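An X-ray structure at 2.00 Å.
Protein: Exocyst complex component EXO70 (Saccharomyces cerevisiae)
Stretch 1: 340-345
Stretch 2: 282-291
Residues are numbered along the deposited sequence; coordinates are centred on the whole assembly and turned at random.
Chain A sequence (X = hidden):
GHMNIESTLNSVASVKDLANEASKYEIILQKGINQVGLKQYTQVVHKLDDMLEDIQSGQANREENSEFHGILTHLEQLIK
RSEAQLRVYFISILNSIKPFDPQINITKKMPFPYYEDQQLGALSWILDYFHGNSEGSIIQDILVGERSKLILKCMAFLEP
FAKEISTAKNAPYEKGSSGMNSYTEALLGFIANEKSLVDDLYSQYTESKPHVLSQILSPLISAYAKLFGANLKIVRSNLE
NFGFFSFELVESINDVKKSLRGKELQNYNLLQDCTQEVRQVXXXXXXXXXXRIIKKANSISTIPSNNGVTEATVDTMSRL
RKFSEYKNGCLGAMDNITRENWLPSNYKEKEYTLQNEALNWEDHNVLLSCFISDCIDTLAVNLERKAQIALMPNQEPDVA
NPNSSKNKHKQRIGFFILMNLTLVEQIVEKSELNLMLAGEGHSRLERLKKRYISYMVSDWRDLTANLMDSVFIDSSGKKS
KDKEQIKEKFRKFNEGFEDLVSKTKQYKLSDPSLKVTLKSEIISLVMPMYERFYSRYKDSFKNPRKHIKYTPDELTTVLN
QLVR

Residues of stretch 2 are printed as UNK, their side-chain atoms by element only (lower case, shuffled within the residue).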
# COMPACT_ATOMS: atom_id res chain seq x y z
N GLU A 340 9.41 12.69 -6.83
CA GLU A 340 10.48 13.29 -6.04
C GLU A 340 10.42 12.85 -4.58
O GLU A 340 11.30 13.19 -3.79
CB GLU A 340 10.40 14.81 -6.14
CG GLU A 340 10.54 15.32 -7.57
CD GLU A 340 10.53 16.83 -7.67
OE1 GLU A 340 9.56 17.45 -7.18
OE2 GLU A 340 11.48 17.40 -8.24
N ASN A 341 9.39 12.09 -4.23
CA ASN A 341 9.25 11.59 -2.86
C ASN A 341 10.07 10.33 -2.64
O ASN A 341 10.36 9.96 -1.50
CB ASN A 341 7.77 11.30 -2.55
CG ASN A 341 6.97 12.56 -2.24
OD1 ASN A 341 5.78 12.49 -1.95
ND2 ASN A 341 7.63 13.71 -2.31
N TRP A 342 10.45 9.66 -3.73
CA TRP A 342 11.24 8.44 -3.63
C TRP A 342 12.63 8.56 -4.26
O TRP A 342 13.49 7.71 -4.04
CB TRP A 342 10.48 7.25 -4.23
CG TRP A 342 10.24 7.32 -5.72
CD1 TRP A 342 11.19 7.33 -6.70
CD2 TRP A 342 8.97 7.33 -6.39
NE1 TRP A 342 10.59 7.34 -7.94
CE2 TRP A 342 9.23 7.35 -7.78
CE3 TRP A 342 7.64 7.33 -5.95
CZ2 TRP A 342 8.21 7.36 -8.74
CZ3 TRP A 342 6.62 7.34 -6.90
CH2 TRP A 342 6.91 7.36 -8.28
N LEU A 343 12.85 9.61 -5.05
CA LEU A 343 14.15 9.81 -5.69
C LEU A 343 15.09 10.58 -4.77
O LEU A 343 14.64 11.36 -3.92
CB LEU A 343 14.00 10.59 -7.00
CG LEU A 343 13.32 9.92 -8.19
CD1 LEU A 343 13.33 10.89 -9.37
CD2 LEU A 343 14.04 8.64 -8.56
N PRO A 344 16.40 10.37 -4.92
CA PRO A 344 17.39 11.06 -4.09
C PRO A 344 17.32 12.57 -4.28
O PRO A 344 16.96 13.06 -5.35
CB PRO A 344 18.71 10.46 -4.56
CG PRO A 344 18.44 10.15 -5.99
CD PRO A 344 17.07 9.53 -5.93
N SER A 345 17.66 13.31 -3.22
CA SER A 345 17.62 14.77 -3.23
C SER A 345 17.88 15.42 -4.59
O SER A 345 16.94 15.90 -5.23
CB SER A 345 18.62 15.32 -2.21
OG SER A 345 18.29 14.91 -0.90
N UNK A 282 3.95 3.84 4.64
CA UNK A 282 3.80 3.30 3.30
C UNK A 282 4.57 4.15 2.30
O UNK A 282 5.13 3.63 1.33
o UNK A 282 1.76 4.53 2.78
c UNK A 282 1.51 2.36 3.80
c UNK A 282 2.32 3.21 2.84
N UNK A 283 4.62 5.46 2.53
CA UNK A 283 5.35 6.35 1.63
C UNK A 283 6.85 6.11 1.74
O UNK A 283 7.57 6.16 0.75
c UNK A 283 5.05 7.82 1.95
n UNK A 283 6.73 10.89 1.86
c UNK A 283 5.64 10.25 1.44
o UNK A 283 4.54 10.80 1.37
c UNK A 283 5.83 8.79 1.06
N UNK A 284 7.32 5.84 2.95
CA UNK A 284 8.73 5.59 3.18
C UNK A 284 9.10 4.23 2.60
O UNK A 284 10.26 3.96 2.29
o UNK A 284 8.75 6.88 5.23
c UNK A 284 9.05 5.61 4.67
N UNK A 285 8.10 3.37 2.45
CA UNK A 285 8.33 2.04 1.91
C UNK A 285 8.93 2.15 0.50
O UNK A 285 9.82 1.37 0.14
c UNK A 285 7.09 -0.24 1.71
c UNK A 285 5.68 -0.84 1.75
c UNK A 285 7.00 1.27 1.86
c UNK A 285 7.95 -0.82 2.81
N UNK A 286 8.47 3.12 -0.27
CA UNK A 286 8.95 3.34 -1.63
C UNK A 286 10.31 4.03 -1.63
O UNK A 286 11.25 3.57 -2.29
c UNK A 286 6.49 2.70 -3.84
c UNK A 286 6.65 3.45 -2.68
c UNK A 286 4.29 2.02 -3.13
c UNK A 286 5.32 1.98 -4.06
c UNK A 286 4.44 2.77 -1.97
c UNK A 286 5.61 3.48 -1.75
c UNK A 286 7.94 4.18 -2.41
N UNK A 287 10.42 5.13 -0.90
CA UNK A 287 11.68 5.86 -0.82
C UNK A 287 12.78 4.90 -0.36
O UNK A 287 13.90 4.95 -0.86
c UNK A 287 11.55 7.01 0.17
n UNK A 287 15.73 10.86 1.46
n UNK A 287 15.34 8.63 1.83
c UNK A 287 14.89 9.84 1.51
c UNK A 287 12.57 8.98 1.31
c UNK A 287 12.76 7.93 0.23
n UNK A 287 13.60 10.03 1.26
N UNK A 288 12.43 4.02 0.58
CA UNK A 288 13.38 3.06 1.12
C UNK A 288 13.88 2.06 0.08
O UNK A 288 15.06 1.70 0.09
o UNK A 288 14.78 1.64 3.33
c UNK A 288 12.74 2.29 2.28
c UNK A 288 13.68 1.25 2.87
o UNK A 288 13.32 0.06 2.87
N UNK A 289 12.99 1.62 -0.80
CA UNK A 289 13.36 0.67 -1.85
C UNK A 289 14.47 1.25 -2.72
O UNK A 289 15.42 0.56 -3.09
c UNK A 289 12.15 0.32 -2.70
N UNK A 290 14.34 2.53 -3.05
CA UNK A 290 15.33 3.20 -3.88
C UNK A 290 16.67 3.29 -3.16
O UNK A 290 17.71 2.94 -3.72
c UNK A 290 16.02 5.41 -4.88
c UNK A 290 13.70 4.54 -5.27
c UNK A 290 14.86 4.63 -4.28
c UNK A 290 14.07 3.89 -6.61
N UNK A 291 16.64 3.74 -1.91
CA UNK A 291 17.85 3.88 -1.09
C UNK A 291 18.49 2.52 -0.85
O UNK A 291 19.71 2.39 -0.79
c UNK A 291 17.15 6.00 0.09
c UNK A 291 17.49 4.53 0.25
o UNK A 291 17.22 6.75 1.10
o UNK A 291 16.80 6.41 -1.03

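Position 282 carries one carbon bearing an oxygen and a second carbon, out of reach of stretch 1. This beta-branched hydroxyl side chain is Thr 282; its OG1 is hydrogen-bonded elsewhere in the structure, which suits a polar group at a buried site.

Position 283 has three carbons in a row, the third holding one oxygen and one nitrogen, and this end comes near the side chain of Asn 341. A primary amide on a two-carbon stem is Gln 283. With chi1 and chi2 both t, the stem is extended and brings OE1 of Gln 283 to 3.9 Å from OD1 of Asn 341, a contact without a hydrogen bond.

Position 284 shows one carbon and one oxygen, pointing away from stretch 1: Ser 284, a small polar residue suited to this exposed flank of the helix.

Position 285 has four carbons forked at the second, beyond reach of stretch 1. This is Leu 285, a branched apolar chain at a partly exposed site.

At position 286 one carbon leads to a six-carbon ring, and that first carbon lies against the side chain of Trp 342. This is Phe 286. Its CA-to-CB bond points toward stretch 1, yet the ring leads away, so the contact is made near the root, with CB of Phe 286 4.4 Å from CB of Trp 342.

Position 287 has three carbons, a nitrogen, and a carbon carrying two more nitrogens; its stem packs on the backbone of Asn 341. The guanidinium identifies Arg 287, whose CG lies 3.6 Å from O of Asn 341. A long aliphatic stem suits such packing at an exposed site.

Position 288, two carbons with two oxygens on the second, points away from stretch 1. It is Asp 288, its carboxylate at home on an exposed helix face.

Position 289 has a single carbon, Ala 289, a compact residue at a buried site.

Position 290 has four carbons forked at the first, one arm two carbons long, and meets Trp 342 and Pro 344. This is Ile 290, pointing toward stretch 1: CB is 3.4 Å from O of Trp 342, CG1 4.0 Å from CD1 of Trp 342, and CG2 4.4 Å from CD of Pro 344. Branching at CB puts bulk close to the helix backbone, where O of Trp 342 approaches.

Position 291 again has two carbons with two oxygens on the second. This is Asp 291, whose OD2 forms a salt bridge with NH1 of Arg 287 at 2.8 Å, one helical turn back.

The contact works by close packing, without hydrogen bonds between the stretches. The CA atoms of Trp 342 and Arg 287 approach to 3.8 Å, and O of Trp 342 is buried without a partner.

Stretch 2, residues 282-291: TQSLFRDAID
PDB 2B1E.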